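Local coordinates for endoglucanase A (Clostridium longisporum, PDB 6Q1I), which hydrolyses internal beta-1,4-glucosidic linkages in cellulose, lichenan and cereal beta-glucans, this chain being its glycoside hydrolase family 5 catalytic domain, at residues 71-76 and 113-118; 137-142 and 190-195; 156-161 and 183-188; 160-165 and 208-213; 279-284 and 313-318. All coordinates share one frame; numbering follows the deposited sequence. Where two conformers were deposited one is given.

Contact 1: residues 71-76 and 113-118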
# COMPACT_ATOMS: atom_id res chain seq x y z
N THR A 71 9.27 -0.74 -7.64
CA THR A 71 7.89 -1.14 -7.40
C THR A 71 7.00 0.09 -7.43
O THR A 71 7.37 1.14 -6.90
CB THR A 71 7.79 -1.80 -6.01
OG1 THR A 71 8.55 -3.01 -5.99
CG2 THR A 71 6.36 -2.15 -5.65
N ILE A 72 5.81 -0.05 -8.01
CA ILE A 72 4.74 0.94 -7.86
C ILE A 72 3.53 0.23 -7.25
O ILE A 72 3.11 -0.83 -7.72
CB ILE A 72 4.40 1.66 -9.17
CG1 ILE A 72 5.55 2.59 -9.54
CG2 ILE A 72 3.09 2.42 -9.03
CD1 ILE A 72 5.30 3.45 -10.77
N ARG A 73 2.99 0.82 -6.19
CA ARG A 73 1.70 0.41 -5.65
C ARG A 73 0.62 1.29 -6.25
O ARG A 73 0.78 2.52 -6.31
CB ARG A 73 1.71 0.49 -4.12
CG ARG A 73 0.43 0.06 -3.42
CD ARG A 73 0.72 -0.22 -1.98
NE ARG A 73 -0.39 -0.53 -1.07
CZ ARG A 73 -1.01 0.35 -0.29
NH1 ARG A 73 -0.77 1.65 -0.38
NH2 ARG A 73 -1.90 -0.08 0.61
N ILE A 74 -0.42 0.65 -6.78
CA ILE A 74 -1.57 1.32 -7.39
C ILE A 74 -2.74 1.15 -6.42
O ILE A 74 -3.55 0.22 -6.57
CB ILE A 74 -1.88 0.75 -8.78
CG1 ILE A 74 -0.64 0.85 -9.68
CG2 ILE A 74 -3.07 1.49 -9.42
CD1 ILE A 74 -0.81 0.19 -11.04
N PRO A 75 -2.87 2.00 -5.42
CA PRO A 75 -4.01 1.88 -4.50
C PRO A 75 -5.29 2.16 -5.28
O PRO A 75 -5.36 3.12 -6.04
CB PRO A 75 -3.71 2.93 -3.43
CG PRO A 75 -2.88 3.97 -4.14
CD PRO A 75 -2.03 3.18 -5.11
N THR A 76 -6.28 1.28 -5.12
CA THR A 76 -7.48 1.33 -5.95
C THR A 76 -8.70 1.11 -5.08
O THR A 76 -8.77 0.12 -4.34
CB THR A 76 -7.42 0.28 -7.06
OG1 THR A 76 -6.24 0.48 -7.85
CG2 THR A 76 -8.62 0.37 -7.97
N ASN A 113 -4.26 -3.29 -5.01
CA ASN A 113 -5.00 -3.59 -3.79
C ASN A 113 -6.48 -3.29 -3.94
O ASN A 113 -6.96 -2.94 -5.03
CB ASN A 113 -4.39 -2.87 -2.57
CG ASN A 113 -4.75 -1.41 -2.49
OD1 ASN A 113 -5.45 -0.87 -3.35
ND2 ASN A 113 -4.26 -0.75 -1.44
N THR A 114 -7.23 -3.49 -2.86
CA THR A 114 -8.42 -2.69 -2.56
C THR A 114 -8.02 -1.68 -1.50
O THR A 114 -7.16 -1.96 -0.65
CB THR A 114 -9.63 -3.52 -2.10
OG1 THR A 114 -9.45 -3.98 -0.75
CG2 THR A 114 -9.90 -4.69 -3.03
N HIS A 115 -8.64 -0.50 -1.53
CA HIS A 115 -8.12 0.62 -0.77
C HIS A 115 -9.17 1.15 0.21
O HIS A 115 -9.36 0.57 1.28
CB HIS A 115 -7.44 1.66 -1.66
CG HIS A 115 -6.44 2.47 -0.93
ND1 HIS A 115 -5.19 1.99 -0.61
CD2 HIS A 115 -6.52 3.71 -0.38
CE1 HIS A 115 -4.53 2.91 0.06
NE2 HIS A 115 -5.31 3.96 0.22
N HIS A 116 -9.85 2.26 -0.11
CA HIS A 116 -10.77 2.89 0.86
C HIS A 116 -12.14 2.22 0.81
O HIS A 116 -13.13 2.77 0.30
CB HIS A 116 -10.91 4.38 0.59
CG HIS A 116 -9.68 5.19 0.84
ND1 HIS A 116 -8.91 5.05 1.97
CD2 HIS A 116 -9.11 6.18 0.11
CE1 HIS A 116 -7.92 5.92 1.93
NE2 HIS A 116 -8.01 6.61 0.81
N GLU A 117 -12.21 1.01 1.37
CA GLU A 117 -13.44 0.22 1.39
C GLU A 117 -14.11 0.17 2.76
O GLU A 117 -15.08 -0.56 2.94
CB GLU A 117 -13.20 -1.21 0.88
CG GLU A 117 -12.32 -1.36 -0.36
CD GLU A 117 -12.88 -0.82 -1.66
OE1 GLU A 117 -14.07 -0.45 -1.75
OE2 GLU A 117 -12.08 -0.80 -2.62
N GLY A 118 -13.62 0.94 3.73
CA GLY A 118 -14.01 0.79 5.12
C GLY A 118 -15.43 1.21 5.46
O GLY A 118 -15.89 0.91 6.57
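N113 reaches T76 with its CG set between the backbone N and the carbonyl carbon (chi1 77°), and H115 meets P75 with its CG anti to the backbone N (chi1 -156°). The N113 amide is thereby placed between the two segments. Its OD1 accepts the T76 backbone N at 2.9 Å, and the donor lies in the plane of the amide carbonyl. On the other arm, N113 ND2 donates to H115 ND1 at 3.0 Å. That bond lies in the plane of the imidazole and fixes the rotation of both groups. P75 CB covers one face of the H115 ring, 3.6 Å from the centroid, in a CH-pi contact. R73 is extended from CG to NE, which carries its guanidinium to N113. N113 ND2 sits over one guanidinium face, 3.2 Å from R73 NH2. Both are donors and do not bond to each other, but both donate to E156 OE2, R73 NH2 in a salt bridge. R73 NH1 bonds to Q284, which replaces the glutamate of the probable nucleophile. R73 is thus a neighbour of the active site. Strand 71-74 lies between strands 23-27 and 109-113 in the (beta/alpha)8 TIM barrel. Segment 113-118 is the loop after strand 109-113. I74 and T76 pack on helix 90-105. T114 leans on helix 128-145.

Contact 2: residues 137-142 and 190-195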
# COMPACT_ATOMS: atom_id res chain seq x y z
N THR A 137 -16.79 -11.73 -4.29
CA THR A 137 -17.14 -11.46 -5.69
C THR A 137 -16.26 -10.37 -6.28
O THR A 137 -15.85 -10.44 -7.44
CB THR A 137 -18.62 -11.07 -5.80
OG1 THR A 137 -19.44 -12.03 -5.13
CG2 THR A 137 -18.99 -10.99 -7.27
N LEU A 138 -15.95 -9.34 -5.48
CA LEU A 138 -15.03 -8.31 -5.93
C LEU A 138 -13.67 -8.90 -6.30
O LEU A 138 -13.15 -8.66 -7.39
CB LEU A 138 -14.88 -7.24 -4.85
CG LEU A 138 -13.83 -6.16 -5.12
CD1 LEU A 138 -14.13 -5.39 -6.41
CD2 LEU A 138 -13.75 -5.21 -3.95
N TRP A 139 -13.08 -9.70 -5.39
CA TRP A 139 -11.77 -10.27 -5.68
C TRP A 139 -11.82 -11.29 -6.82
O TRP A 139 -10.85 -11.44 -7.56
CB TRP A 139 -11.09 -10.83 -4.42
CG TRP A 139 -10.21 -9.77 -3.83
CD1 TRP A 139 -10.39 -9.09 -2.65
CD2 TRP A 139 -9.03 -9.23 -4.43
NE1 TRP A 139 -9.38 -8.16 -2.49
CE2 TRP A 139 -8.54 -8.23 -3.57
CE3 TRP A 139 -8.34 -9.50 -5.61
CZ2 TRP A 139 -7.38 -7.50 -3.86
CZ3 TRP A 139 -7.20 -8.78 -5.90
CH2 TRP A 139 -6.74 -7.78 -5.04
N THR A 140 -12.94 -12.01 -6.98
CA THR A 140 -13.06 -12.89 -8.14
C THR A 140 -12.90 -12.09 -9.42
O THR A 140 -12.16 -12.49 -10.32
CB THR A 140 -14.40 -13.62 -8.11
OG1 THR A 140 -14.44 -14.49 -6.98
CG2 THR A 140 -14.60 -14.48 -9.36
N GLN A 141 -13.58 -10.94 -9.50
CA GLN A 141 -13.56 -10.14 -10.73
C GLN A 141 -12.20 -9.49 -10.96
O GLN A 141 -11.71 -9.47 -12.09
CB GLN A 141 -14.67 -9.09 -10.66
CG GLN A 141 -16.06 -9.70 -10.75
CD GLN A 141 -17.14 -8.68 -10.50
OE1 GLN A 141 -17.41 -7.83 -11.35
NE2 GLN A 141 -17.74 -8.73 -9.33
N ILE A 142 -11.57 -8.95 -9.91
CA ILE A 142 -10.23 -8.38 -10.08
C ILE A 142 -9.28 -9.47 -10.55
O ILE A 142 -8.49 -9.28 -11.49
CB ILE A 142 -9.73 -7.73 -8.78
CG1 ILE A 142 -10.63 -6.59 -8.29
CG2 ILE A 142 -8.30 -7.21 -8.97
CD1 ILE A 142 -10.32 -6.16 -6.86
N GLU A 190 -8.84 -16.88 -0.83
CA GLU A 190 -9.49 -18.06 -1.39
C GLU A 190 -10.10 -17.74 -2.75
O GLU A 190 -10.00 -18.54 -3.68
CB GLU A 190 -10.57 -18.57 -0.42
CG GLU A 190 -11.07 -19.99 -0.70
CD GLU A 190 -12.16 -20.08 -1.76
OE1 GLU A 190 -12.85 -19.08 -2.05
OE2 GLU A 190 -12.34 -21.20 -2.28
N SER A 191 -10.73 -16.57 -2.87
CA SER A 191 -11.32 -16.17 -4.14
C SER A 191 -10.27 -15.96 -5.22
O SER A 191 -10.48 -16.33 -6.38
CB SER A 191 -12.17 -14.92 -3.94
OG SER A 191 -13.27 -15.19 -3.10
N ILE A 192 -9.12 -15.37 -4.86
CA ILE A 192 -8.03 -15.21 -5.82
C ILE A 192 -7.57 -16.58 -6.32
O ILE A 192 -7.49 -16.83 -7.53
CB ILE A 192 -6.87 -14.43 -5.17
CG1 ILE A 192 -7.26 -12.96 -4.89
CG2 ILE A 192 -5.62 -14.51 -6.03
CD1 ILE A 192 -6.34 -12.25 -3.90
N ARG A 193 -7.28 -17.49 -5.39
CA ARG A 193 -6.74 -18.79 -5.76
C ARG A 193 -7.72 -19.60 -6.59
O ARG A 193 -7.32 -20.34 -7.49
CB ARG A 193 -6.36 -19.58 -4.50
CG ARG A 193 -5.26 -18.95 -3.64
CD ARG A 193 -3.94 -18.90 -4.38
NE ARG A 193 -2.86 -18.36 -3.57
CZ ARG A 193 -2.02 -17.39 -3.94
NH1 ARG A 193 -2.12 -16.80 -5.13
NH2 ARG A 193 -1.08 -16.99 -3.11
N LYS A 194 -9.02 -19.48 -6.30
CA LYS A 194 -10.04 -20.25 -7.00
C LYS A 194 -10.09 -19.93 -8.49
O LYS A 194 -10.54 -20.77 -9.28
CB LYS A 194 -11.39 -19.97 -6.35
CG LYS A 194 -12.54 -20.84 -6.82
CD LYS A 194 -13.81 -20.43 -6.10
CE LYS A 194 -14.96 -21.38 -6.37
NZ LYS A 194 -16.15 -20.98 -5.59
N THR A 195 -9.64 -18.74 -8.91
CA THR A 195 -9.67 -18.40 -10.33
C THR A 195 -8.60 -19.14 -11.14
O THR A 195 -8.69 -19.15 -12.37
CB THR A 195 -9.54 -16.89 -10.56
OG1 THR A 195 -8.25 -16.42 -10.15
CG2 THR A 195 -10.64 -16.14 -9.83
O HOH W 1 -13.17 -16.85 -7.05
O HOH W 2 -15.03 -16.63 -4.66
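W139 and I192 form the tight part of this helix pair. Their side chains run side by side. I192 CG1 comes within 3.7 Å of W139 CE3, and I192 CD1 lies over the six-membered ring, 4.1 Å from its centroid, in a CH-pi contact. The opposite face of the indole carries I142 CD1, so an isoleucine sits on each face. W139 NE1 is bonded to T157 O.

The other half of the contact is looser and wetter. T140 OG1 approaches S191 CB at 3.8 Å, but its links to that residue are through water. Water 1 donates to T140 OG1 at 2.7 Å and to S191 O at 2.8 Å. Water 2 donates to T140 OG1 at a longer 3.2 Å and also bonds to S191 OG. K136 also bonds to T140 OG1 and S191 OG. T195 closes the far end, its CG2 4.0 Å from T140 O, while T195 OG1 turns back to I192 O.

The two helix segments approach to 8.2 Å between axes and cross at -35°. Helices 128-145 and 175-194 follow strands 109-113 and 153-156. Neighbouring helices packed side by side belong to the outer layer of a (beta/alpha)8 TIM barrel.

Contact 3: residues 156-161 and 183-188. Unlike the reference sequence in segment 156-161: Q160 (reference Glu).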
# COMPACT_ATOMS: atom_id res chain seq x y z
N GLU A 156 -2.96 -7.25 -3.25
CA GLU A 156 -3.03 -6.91 -1.82
C GLU A 156 -4.50 -6.86 -1.43
O GLU A 156 -5.26 -6.05 -1.96
CB GLU A 156 -2.32 -5.57 -1.57
CG GLU A 156 -2.50 -5.01 -0.17
CD GLU A 156 -2.01 -3.58 -0.02
OE1 GLU A 156 -0.88 -3.30 -0.46
OE2 GLU A 156 -2.77 -2.74 0.50
N THR A 157 -4.91 -7.75 -0.51
CA THR A 157 -6.33 -8.01 -0.30
C THR A 157 -7.10 -6.77 0.16
O THR A 157 -8.19 -6.47 -0.34
CB THR A 157 -6.51 -9.12 0.74
OG1 THR A 157 -5.78 -8.76 1.93
CG2 THR A 157 -6.02 -10.48 0.21
N LEU A 158 -6.56 -6.08 1.16
CA LEU A 158 -7.19 -4.96 1.84
C LEU A 158 -6.09 -3.98 2.22
O LEU A 158 -4.91 -4.34 2.27
CB LEU A 158 -7.90 -5.42 3.13
CG LEU A 158 -9.10 -6.35 2.95
CD1 LEU A 158 -9.50 -6.93 4.30
CD2 LEU A 158 -10.26 -5.63 2.31
N ASN A 159 -6.49 -2.74 2.54
CA ASN A 159 -5.55 -1.66 2.82
C ASN A 159 -5.29 -1.51 4.31
O ASN A 159 -4.30 -2.03 4.83
CB ASN A 159 -6.08 -0.36 2.20
CG ASN A 159 -5.20 0.81 2.49
OD1 ASN A 159 -3.97 0.70 2.44
ND2 ASN A 159 -5.82 1.95 2.80
N GLN A 160 -6.15 -0.77 5.01
CA GLN A 160 -6.03 -0.53 6.45
C GLN A 160 -7.33 -0.90 7.14
O GLN A 160 -7.97 -0.07 7.79
CB GLN A 160 -5.65 0.93 6.72
CG GLN A 160 -4.28 1.30 6.18
CD GLN A 160 -3.85 2.71 6.53
OE1 GLN A 160 -4.65 3.54 6.96
NE2 GLN A 160 -2.60 2.98 6.33
N PRO A 161 -7.74 -2.16 7.03
CA PRO A 161 -9.07 -2.55 7.53
C PRO A 161 -9.15 -2.40 9.04
O PRO A 161 -8.30 -2.91 9.77
CB PRO A 161 -9.20 -4.01 7.08
CG PRO A 161 -7.79 -4.50 7.00
CD PRO A 161 -7.01 -3.31 6.47
N LYS A 183 -10.14 -13.14 8.80
CA LYS A 183 -11.12 -13.90 8.03
C LYS A 183 -11.41 -13.25 6.68
O LYS A 183 -11.59 -13.96 5.68
CB LYS A 183 -12.40 -14.07 8.85
CG LYS A 183 -12.19 -14.98 10.07
CD LYS A 183 -13.38 -15.07 11.03
CE LYS A 183 -13.18 -16.22 12.01
NZ LYS A 183 -14.06 -16.14 13.22
N TYR A 184 -11.46 -11.92 6.62
CA TYR A 184 -11.65 -11.25 5.34
C TYR A 184 -10.45 -11.46 4.43
O TYR A 184 -10.60 -11.69 3.23
CB TYR A 184 -11.89 -9.75 5.56
CG TYR A 184 -13.21 -9.35 6.19
CD1 TYR A 184 -14.30 -10.22 6.24
CD2 TYR A 184 -13.38 -8.07 6.70
CE1 TYR A 184 -15.50 -9.83 6.80
CE2 TYR A 184 -14.59 -7.67 7.26
CZ TYR A 184 -15.64 -8.56 7.32
OH TYR A 184 -16.84 -8.20 7.88
N ASN A 185 -9.23 -11.35 4.98
CA ASN A 185 -8.03 -11.62 4.19
C ASN A 185 -8.06 -13.03 3.63
O ASN A 185 -7.73 -13.25 2.46
CB ASN A 185 -6.77 -11.44 5.04
CG ASN A 185 -6.39 -9.99 5.27
OD1 ASN A 185 -6.75 -9.08 4.51
ND2 ASN A 185 -5.61 -9.76 6.32
N ALA A 186 -8.42 -14.02 4.47
CA ALA A 186 -8.45 -15.41 4.02
C ALA A 186 -9.51 -15.62 2.95
O ALA A 186 -9.30 -16.39 2.00
CB ALA A 186 -8.70 -16.34 5.21
N ALA A 187 -10.66 -14.95 3.09
CA ALA A 187 -11.73 -15.08 2.10
C ALA A 187 -11.31 -14.48 0.77
O ALA A 187 -11.58 -15.06 -0.29
CB ALA A 187 -13.00 -14.41 2.60
N ALA A 188 -10.66 -13.31 0.80
CA ALA A 188 -10.16 -12.72 -0.43
C ALA A 188 -9.13 -13.62 -1.10
O ALA A 188 -9.16 -13.82 -2.32
CB ALA A 188 -9.55 -11.35 -0.13
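T157 and N185 meet through a hydroxyl and an amide oxygen. T157 OG1 takes the crowded position between the backbone N and the carbonyl carbon (chi1 54°). This turns the hydroxyl to N185 and lays CG2 against the helix. N185 has its CG anti to the carbonyl carbon (chi1 -77°), which sends the amide across the T157 side chain at about a right angle. T157 OG1 donates to N185 OD1 at 2.8 Å. The donor stands well above the carbonyl plane, 52° out of it. N185 ND2 bonds to P207 O, so both ends of this buried amide have a partner and its rotation is fixed.

Apolar contacts add to the bond. T157 CG2 touches A188 CB at 3.7 Å. L158 CD1 lies 3.5 Å from N185 OD1 and 3.9 Å from Y184 CB. The Y184 hydroxyl bonds to I122 O.

The contact ties the loop after strand 153-156 to the helix that follows it, 175-194. The same loop leads into N159 and Q160. Q160 stands in place of the glutamate that is the proton donor by similarity. An asparagine and acid pair just after strand 153-156 is the hallmark of clan GH-A TIM barrels such as family 5.

Contact 4: residues 160-165 and 208-213. Unlike the reference sequence in segment 160-165: Q160 (reference Glu).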
# COMPACT_ATOMS: atom_id res chain seq x y z
N GLN A 160 -6.15 -0.77 5.01
CA GLN A 160 -6.03 -0.53 6.45
C GLN A 160 -7.33 -0.90 7.14
O GLN A 160 -7.97 -0.07 7.79
CB GLN A 160 -5.65 0.93 6.72
CG GLN A 160 -4.28 1.30 6.18
CD GLN A 160 -3.85 2.71 6.53
OE1 GLN A 160 -4.65 3.54 6.96
NE2 GLN A 160 -2.60 2.98 6.33
N PRO A 161 -7.74 -2.16 7.03
CA PRO A 161 -9.07 -2.55 7.53
C PRO A 161 -9.15 -2.40 9.04
O PRO A 161 -8.30 -2.91 9.77
CB PRO A 161 -9.20 -4.01 7.08
CG PRO A 161 -7.79 -4.50 7.00
CD PRO A 161 -7.01 -3.31 6.47
N ARG A 162 -10.19 -1.72 9.51
CA ARG A 162 -10.26 -1.31 10.91
C ARG A 162 -11.70 -0.92 11.25
O ARG A 162 -12.55 -0.80 10.37
CB ARG A 162 -9.32 -0.14 11.18
CG ARG A 162 -9.71 1.14 10.44
CD ARG A 162 -8.62 2.19 10.43
NE ARG A 162 -9.06 3.44 9.80
CZ ARG A 162 -9.01 3.70 8.49
NH1 ARG A 162 -8.53 2.81 7.63
NH2 ARG A 162 -9.42 4.88 8.04
N LEU A 163 -11.94 -0.69 12.55
CA LEU A 163 -13.26 -0.27 13.04
C LEU A 163 -13.38 1.25 12.92
O LEU A 163 -13.31 2.00 13.90
CB LEU A 163 -13.46 -0.73 14.48
CG LEU A 163 -13.57 -2.23 14.73
CD1 LEU A 163 -13.52 -2.54 16.23
CD2 LEU A 163 -14.85 -2.81 14.13
N GLU A 164 -13.59 1.71 11.68
CA GLU A 164 -13.73 3.14 11.43
C GLU A 164 -14.90 3.70 12.21
O GLU A 164 -15.96 3.08 12.33
CB GLU A 164 -13.92 3.39 9.93
CG GLU A 164 -12.69 3.01 9.12
CD GLU A 164 -12.79 3.39 7.66
OE1 GLU A 164 -13.53 4.33 7.32
OE2 GLU A 164 -12.10 2.74 6.85
N GLY A 165 -14.71 4.90 12.76
CA GLY A 165 -15.75 5.58 13.49
C GLY A 165 -15.94 5.15 14.93
O GLY A 165 -16.85 5.67 15.59
N THR A 208 -2.20 -6.56 8.53
CA THR A 208 -2.69 -6.57 9.89
C THR A 208 -3.88 -5.61 10.01
O THR A 208 -4.18 -4.83 9.09
CB THR A 208 -1.59 -6.06 10.82
OG1 THR A 208 -1.22 -4.76 10.37
CG2 THR A 208 -0.37 -6.97 10.81
N TYR A 209 -4.55 -5.64 11.15
CA TYR A 209 -5.57 -4.64 11.45
C TYR A 209 -4.96 -3.25 11.30
O TYR A 209 -3.91 -2.95 11.87
CB TYR A 209 -6.10 -4.86 12.87
CG TYR A 209 -7.14 -3.86 13.34
CD1 TYR A 209 -8.50 -4.17 13.36
CD2 TYR A 209 -6.75 -2.61 13.81
CE1 TYR A 209 -9.44 -3.25 13.80
CE2 TYR A 209 -7.69 -1.69 14.25
CZ TYR A 209 -9.03 -2.02 14.25
OH TYR A 209 -9.97 -1.11 14.69
N ALA A 210 -5.63 -2.41 10.51
CA ALA A 210 -5.23 -1.04 10.22
C ALA A 210 -3.87 -0.95 9.52
O ALA A 210 -3.31 0.13 9.40
CB ALA A 210 -5.23 -0.14 11.46
N ALA A 211 -3.35 -2.08 9.03
CA ALA A 211 -1.97 -2.17 8.56
C ALA A 211 -0.97 -1.70 9.62
O ALA A 211 0.15 -1.29 9.30
CB ALA A 211 -1.74 -1.47 7.23
N SER A 212 -1.35 -1.80 10.89
CA SER A 212 -0.47 -1.37 11.96
C SER A 212 0.62 -2.40 12.23
O SER A 212 0.36 -3.61 12.29
CB SER A 212 -1.28 -1.17 13.24
OG SER A 212 -0.41 -0.96 14.33
N GLY A 213 1.83 -1.91 12.44
CA GLY A 213 2.93 -2.73 12.88
C GLY A 213 3.09 -2.82 14.38
O GLY A 213 4.13 -3.28 14.86
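The Y209 ring carries P161 O and R162 CA over one face. R162 CA is 4.0 Å from the centroid, a CH-pi contact, and R162 CB lies 3.6 Å from Y209 CZ. The R162 guanidinium has E164 OE2 over one face, a long salt bridge by charge alone, and the Q160 carbonyl carbon at its edge; its NE pairs with E169. R162 NH1 donates to Q160 O at 2.9 Å. These groups join two loops at the C-terminal end of the TIM barrel, those after strands 153-156 and 204-208. The second loop makes a type II turn from T208 to A211, overlapped by a type I' turn from Y209 to S212.

A210 N donates to P161 O at 2.8 Å. Y209 has CG anti to the backbone N (chi1 178°), which directs the ring along the first loop. Its OH bonds to Y168 O.

Q160 replaces the glutamate of the probable proton donor. Its CG rests 3.6 Å from A210 O and 3.9 Å from A211 CB. A210 and A211 thus border its aliphatic part, and H234 of strand 229-234 holds its NE2. L163 N is the second partner of Y209 OH, donating at 2.9 Å and almost straight at 171°.

Contact 5: residues 279-284 and 313-318. Unlike the reference sequence in segment 279-284: Q284 (reference Glu).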
# COMPACT_ATOMS: atom_id res chain seq x y z
N PRO A 279 7.33 -13.30 4.47
CA PRO A 279 7.99 -12.00 4.33
C PRO A 279 7.03 -10.87 4.65
O PRO A 279 5.82 -11.07 4.82
CB PRO A 279 8.41 -11.96 2.86
CG PRO A 279 7.53 -12.95 2.17
CD PRO A 279 6.95 -13.89 3.17
N VAL A 280 7.57 -9.66 4.71
CA VAL A 280 6.81 -8.45 5.00
C VAL A 280 7.20 -7.35 4.01
O VAL A 280 8.37 -7.19 3.66
CB VAL A 280 6.98 -8.00 6.47
CG1 VAL A 280 8.45 -7.78 6.84
CG2 VAL A 280 6.14 -6.77 6.77
N VAL A 281 6.20 -6.59 3.57
CA VAL A 281 6.39 -5.40 2.75
C VAL A 281 5.80 -4.22 3.51
O VAL A 281 4.66 -4.29 3.99
CB VAL A 281 5.72 -5.55 1.38
CG1 VAL A 281 5.58 -4.20 0.67
CG2 VAL A 281 6.46 -6.56 0.51
N ILE A 282 6.55 -3.13 3.60
CA ILE A 282 6.05 -1.87 4.13
C ILE A 282 5.44 -1.13 2.94
O ILE A 282 6.13 -0.47 2.16
CB ILE A 282 7.15 -1.06 4.82
CG1 ILE A 282 7.70 -1.82 6.02
CG2 ILE A 282 6.62 0.30 5.26
CD1 ILE A 282 8.97 -1.25 6.61
N GLY A 283 4.11 -1.25 2.79
CA GLY A 283 3.46 -0.75 1.60
C GLY A 283 3.20 0.74 1.58
O GLY A 283 2.85 1.28 0.53
N GLN A 284 3.37 1.41 2.73
CA GLN A 284 3.30 2.86 2.83
C GLN A 284 4.27 3.32 3.91
O GLN A 284 4.26 2.79 5.02
CB GLN A 284 1.90 3.38 3.20
CG GLN A 284 0.80 3.04 2.20
CD GLN A 284 -0.58 3.59 2.54
OE1 GLN A 284 -1.57 3.16 1.97
NE2 GLN A 284 -0.63 4.55 3.42
N PRO A 313 11.03 -4.58 1.44
CA PRO A 313 10.69 -3.48 0.53
C PRO A 313 9.88 -2.41 1.25
O PRO A 313 9.08 -2.71 2.14
CB PRO A 313 9.83 -4.17 -0.55
CG PRO A 313 10.12 -5.62 -0.43
CD PRO A 313 10.45 -5.87 1.01
N CYS A 314 10.07 -1.15 0.84
CA CYS A 314 9.32 -0.05 1.41
C CYS A 314 8.88 0.88 0.29
O CYS A 314 9.65 1.18 -0.63
CB CYS A 314 10.12 0.67 2.50
SG CYS A 314 11.80 1.08 2.02
N VAL A 315 7.63 1.31 0.38
CA VAL A 315 6.93 1.99 -0.71
C VAL A 315 6.46 3.36 -0.22
O VAL A 315 5.58 3.46 0.65
CB VAL A 315 5.76 1.14 -1.22
CG1 VAL A 315 5.19 1.71 -2.49
CG2 VAL A 315 6.19 -0.33 -1.44
N TRP A 316 7.04 4.43 -0.78
CA TRP A 316 6.71 5.79 -0.37
C TRP A 316 5.28 6.14 -0.81
O TRP A 316 4.88 5.85 -1.93
CB TRP A 316 7.70 6.77 -1.00
CG TRP A 316 7.49 8.20 -0.57
CD1 TRP A 316 6.55 9.08 -1.06
CD2 TRP A 316 8.21 8.92 0.45
NE1 TRP A 316 6.65 10.29 -0.41
CE2 TRP A 316 7.66 10.22 0.52
CE3 TRP A 316 9.28 8.59 1.30
CZ2 TRP A 316 8.14 11.19 1.40
CZ3 TRP A 316 9.76 9.56 2.15
CH2 TRP A 316 9.19 10.85 2.20
N TRP A 317 4.53 6.79 0.09
CA TRP A 317 3.18 7.28 -0.24
C TRP A 317 3.29 8.65 -0.92
O TRP A 317 3.62 9.64 -0.27
CB TRP A 317 2.32 7.39 1.02
CG TRP A 317 0.94 7.86 0.70
CD1 TRP A 317 0.44 9.13 0.89
CD2 TRP A 317 -0.11 7.11 0.08
NE1 TRP A 317 -0.86 9.20 0.42
CE2 TRP A 317 -1.22 7.98 -0.08
CE3 TRP A 317 -0.23 5.78 -0.35
CZ2 TRP A 317 -2.42 7.56 -0.64
CZ3 TRP A 317 -1.43 5.36 -0.91
CH2 TRP A 317 -2.51 6.25 -1.05
N ASP A 318 3.00 8.73 -2.22
CA ASP A 318 3.08 9.99 -2.97
C ASP A 318 1.70 10.40 -3.48
O ASP A 318 1.21 9.87 -4.49
CB ASP A 318 4.07 9.90 -4.13
CG ASP A 318 4.40 11.26 -4.70
OD1 ASP A 318 3.57 12.17 -4.54
OD2 ASP A 318 5.49 11.43 -5.29
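Strands 280-285 and 314-318, joined through helix 293-309, form the last beta-alpha-beta unit of the TIM barrel, and I282 pairs with C314 at its centre. The two strand segments are parallel, 7° apart. I282 N donates to P313 O at 3.0 Å. I282 O in turn accepts V315 N at 2.9 Å. C314 CA adds a CA-H...O contact to I282 O, and Q284 CA makes one to V315 O at 3.2 Å.

The side chains pair too. I282 CB meets C314 CB at 4.1 Å. V281 CG2 touches P313 CG at 3.9 Å, the two side chains crossing at about a right angle.

Q284 stands in place of the glutamate that is the nucleophile by similarity. Its CG is anti to the carbonyl carbon (chi1 -61°) and the chain is extended beyond it, so the amide runs beside the W317 indole. The two planes are 30° apart. Q284 CD is 3.6 Å from W317 CE3, and Q284 NE2 lies over the rim of the ring. R73 NH1 bonds to Q284 OE1.

Strand 229-234 flanks strand 280-285 on its other edge. I282 and C314 pack on Y303 of helix 293-309. V281 and P313 touch V18 of helix 14-20.

In the fold
All five contacts belong to one eight-stranded TIM barrel. Contact 1 closes before contact 2 opens, and contact 5 comes last. Contact 3 is nested within the loop closed by contact 2, and both use helix 175-194. Contact 4 starts from the same loop as contact 3, sharing Q160 and P161, and its segments alternate with those of contact 2. Contacts 1 and 5 both reach the barrel sheet, with centres about 12 Å apart. Contact 1 also touches contacts 3 and 4. Contacts 1, 3, 4 and 5 therefore converge on the two probable catalytic positions. Contact 2 lies in the outer helix layer, about 24 Å centre to centre from contact 5.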